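Stress response kinase A (Escherichia coli, PDB 1ZYL) phosphorylates itself and other proteins on serine and threonine, using ATP and magnesium, and probably suppresses the effects of stress linked to accumulating reactive oxygen species. Local coordinates at residues A[56-61]-A[285-290]. Sequence-based numbering, arbitrary orientation.
Sequences FYRPER and WADPAF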
loop_
_atom_site.group_PDB
_atom_site.type_symbol
_atom_site.label_atom_id
_atom_site.label_comp_id
_atom_site.label_asym_id
_atom_site.label_seq_id
_atom_site.Cartn_x
_atom_site.Cartn_y
_atom_site.Cartn_z
ATOM N N PHE A 56 -8.938 4.908 12.698
ATOM C CA PHE A 56 -9.160 3.758 13.546
ATOM C C PHE A 56 -8.671 2.549 12.799
ATOM O O PHE A 56 -9.283 2.114 11.835
ATOM C CB PHE A 56 -10.631 3.594 13.898
ATOM C CG PHE A 56 -11.064 4.437 15.049
ATOM C CD1 PHE A 56 -11.169 5.816 14.915
ATOM C CD2 PHE A 56 -11.350 3.857 16.274
ATOM C CE1 PHE A 56 -11.554 6.606 15.988
ATOM C CE2 PHE A 56 -11.736 4.637 17.351
ATOM C CZ PHE A 56 -11.839 6.016 17.209
ATOM N N TYR A 57 -7.540 2.027 13.241
ATOM C CA TYR A 57 -6.943 0.868 12.620
ATOM C C TYR A 57 -7.893 -0.308 12.743
ATOM O O TYR A 57 -8.344 -0.635 13.835
ATOM C CB TYR A 57 -5.608 0.584 13.300
ATOM C CG TYR A 57 -4.573 1.649 12.997
ATOM C CD1 TYR A 57 -3.905 1.661 11.772
ATOM C CD2 TYR A 57 -4.282 2.662 13.919
ATOM C CE1 TYR A 57 -2.973 2.645 11.467
ATOM C CE2 TYR A 57 -3.343 3.663 13.618
ATOM C CZ TYR A 57 -2.695 3.645 12.385
ATOM O OH TYR A 57 -1.788 4.622 12.046
ATOM N N ARG A 58 -8.211 -0.936 11.616
ATOM C CA ARG A 58 -9.129 -2.062 11.637
ATOM C C ARG A 58 -8.566 -3.222 12.454
ATOM O O ARG A 58 -7.461 -3.713 12.204
ATOM C CB ARG A 58 -9.487 -2.512 10.200
ATOM C CG ARG A 58 -8.707 -3.695 9.603
ATOM C CD ARG A 58 -9.595 -4.525 8.649
ATOM N NE ARG A 58 -10.139 -3.737 7.538
ATOM C CZ ARG A 58 -11.358 -3.907 7.034
ATOM N NH1 ARG A 58 -11.788 -3.159 6.030
ATOM N NH2 ARG A 58 -12.156 -4.822 7.549
ATOM N N PRO A 59 -9.320 -3.657 13.468
ATOM C CA PRO A 59 -8.897 -4.762 14.326
ATOM C C PRO A 59 -8.469 -5.985 13.532
ATOM O O PRO A 59 -8.908 -6.187 12.405
ATOM C CB PRO A 59 -10.130 -5.018 15.189
ATOM C CG PRO A 59 -11.265 -4.490 14.348
ATOM C CD PRO A 59 -10.688 -3.227 13.801
ATOM N N GLU A 60 -7.588 -6.778 14.127
ATOM C CA GLU A 60 -7.068 -7.997 13.521
ATOM C C GLU A 60 -6.027 -7.827 12.419
ATOM O O GLU A 60 -5.361 -8.788 12.043
ATOM C CB GLU A 60 -8.225 -8.846 13.008
ATOM C CG GLU A 60 -9.246 -9.122 14.088
ATOM C CD GLU A 60 -8.610 -9.166 15.467
ATOM O OE1 GLU A 60 -7.688 -9.988 15.682
ATOM O OE2 GLU A 60 -9.031 -8.369 16.333
ATOM N N ARG A 61 -5.869 -6.616 11.904
ATOM C CA ARG A 61 -4.890 -6.394 10.851
ATOM C C ARG A 61 -3.487 -6.254 11.426
ATOM O O ARG A 61 -2.660 -7.146 11.263
ATOM C CB ARG A 61 -5.257 -5.150 10.043
ATOM C CG ARG A 61 -4.276 -4.789 8.949
ATOM C CD ARG A 61 -4.967 -3.916 7.941
ATOM N NE ARG A 61 -4.080 -2.976 7.262
ATOM C CZ ARG A 61 -3.171 -3.308 6.352
ATOM N NH1 ARG A 61 -3.009 -4.574 5.995
ATOM N NH2 ARG A 61 -2.442 -2.364 5.777
ATOM N N TRP A 285 -14.529 -9.278 3.072
ATOM C CA TRP A 285 -15.875 -9.365 2.515
ATOM C C TRP A 285 -17.030 -9.162 3.496
ATOM O O TRP A 285 -18.096 -8.716 3.093
ATOM C CB TRP A 285 -16.054 -10.705 1.793
ATOM C CG TRP A 285 -17.150 -10.706 0.787
ATOM C CD1 TRP A 285 -18.238 -11.526 0.760
ATOM C CD2 TRP A 285 -17.256 -9.862 -0.360
ATOM N NE1 TRP A 285 -19.018 -11.249 -0.337
ATOM C CE2 TRP A 285 -18.438 -10.228 -1.041
ATOM C CE3 TRP A 285 -16.467 -8.832 -0.881
ATOM C CZ2 TRP A 285 -18.847 -9.599 -2.215
ATOM C CZ3 TRP A 285 -16.874 -8.208 -2.048
ATOM C CH2 TRP A 285 -18.052 -8.592 -2.702
ATOM N N ALA A 286 -16.837 -9.491 4.768
ATOM C CA ALA A 286 -17.910 -9.324 5.756
ATOM C C ALA A 286 -18.141 -7.852 6.098
ATOM O O ALA A 286 -19.074 -7.508 6.814
ATOM C CB ALA A 286 -17.591 -10.108 7.023
ATOM N N ASP A 287 -17.267 -6.995 5.587
ATOM C CA ASP A 287 -17.369 -5.563 5.800
ATOM C C ASP A 287 -18.341 -5.089 4.734
ATOM O O ASP A 287 -18.077 -5.242 3.543
ATOM C CB ASP A 287 -16.003 -4.909 5.578
ATOM C CG ASP A 287 -16.023 -3.411 5.801
ATOM O OD1 ASP A 287 -16.966 -2.754 5.319
ATOM O OD2 ASP A 287 -15.092 -2.887 6.449
ATOM N N PRO A 288 -19.480 -4.510 5.144
ATOM C CA PRO A 288 -20.512 -4.008 4.226
ATOM C C PRO A 288 -19.947 -3.252 3.034
ATOM O O PRO A 288 -20.385 -3.432 1.901
ATOM C CB PRO A 288 -21.352 -3.115 5.120
ATOM C CG PRO A 288 -21.296 -3.838 6.437
ATOM C CD PRO A 288 -19.840 -4.232 6.545
ATOM N N ALA A 289 -18.958 -2.410 3.303
ATOM C CA ALA A 289 -18.313 -1.596 2.277
ATOM C C ALA A 289 -17.737 -2.345 1.063
ATOM O O ALA A 289 -17.674 -1.788 -0.033
ATOM C CB ALA A 289 -17.228 -0.758 2.917
ATOM N N PHE A 290 -17.315 -3.594 1.240
ATOM C CA PHE A 290 -16.749 -4.339 0.125
ATOM C C PHE A 290 -17.772 -4.928 -0.856
ATOM O O PHE A 290 -17.498 -5.022 -2.048
ATOM C CB PHE A 290 -15.782 -5.400 0.650
ATOM C CG PHE A 290 -14.513 -4.819 1.210
ATOM C CD1 PHE A 290 -14.537 -4.042 2.365
ATOM C CD2 PHE A 290 -13.296 -4.992 0.550
ATOM C CE1 PHE A 290 -13.371 -3.440 2.852
ATOM C CE2 PHE A 290 -12.123 -4.389 1.035
ATOM C CZ PHE A 290 -12.166 -3.613 2.185
#
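Arg58 meets Asp287 and Phe290 across the cleft between the two lobes of this protein-kinase-like fold. Arg58 follows strand 52-57 of the antiparallel N-lobe sheet. Asp287 and Phe290 belong to the turn and first residues of helix 289-293 in the C-terminal, mainly helical part. The backbones stay well apart, with 10.7 Å between Arg58 CA and Asp287 CA, and the long, kinked arginine side chain spans the gap and brings NH1 to Asp287.

The polar link is a salt bridge with a weak hydrogen bond, Arg58 NH1 to Asp287 OD2 at 3.3 Å. The bond is far from straight, with an angle of 136° at the hydrogen. The guanidinium and carboxylate planes are turned 50° from each other, so they do not form a flat, paired arrangement. Arg58 NH1 also lies 3.6 Å from Phe290 CE1, approaching the ring obliquely. The strongest polar partner of Arg58 is Glu38, which bridges to NE; NH1 also bonds to Tyr37 O. Phe6 adds a cation-pi contact to the same guanidinium. Ser36, inferred to be an ATP site, has its side chain about 8 Å from that of Arg58.

Asp287 serves two roles. Its CG is anti to the backbone N (chi1 -179°), which swings the carboxylate out toward Arg58; the twist of the group then gives OD2 to Arg58 and OD1 to the helix start. With an alanine here the carboxylate is gone; the arginine would probably keep Glu38 but lose its tie to this helix start, and the Ala289 N-H would be left without its side-chain cap. The Phe290 ring meets Trp280 edge-to-face. The capping bond runs from Ala289 N to Asp287 OD1, 2.9 Å, on the anti lone pair of that oxygen.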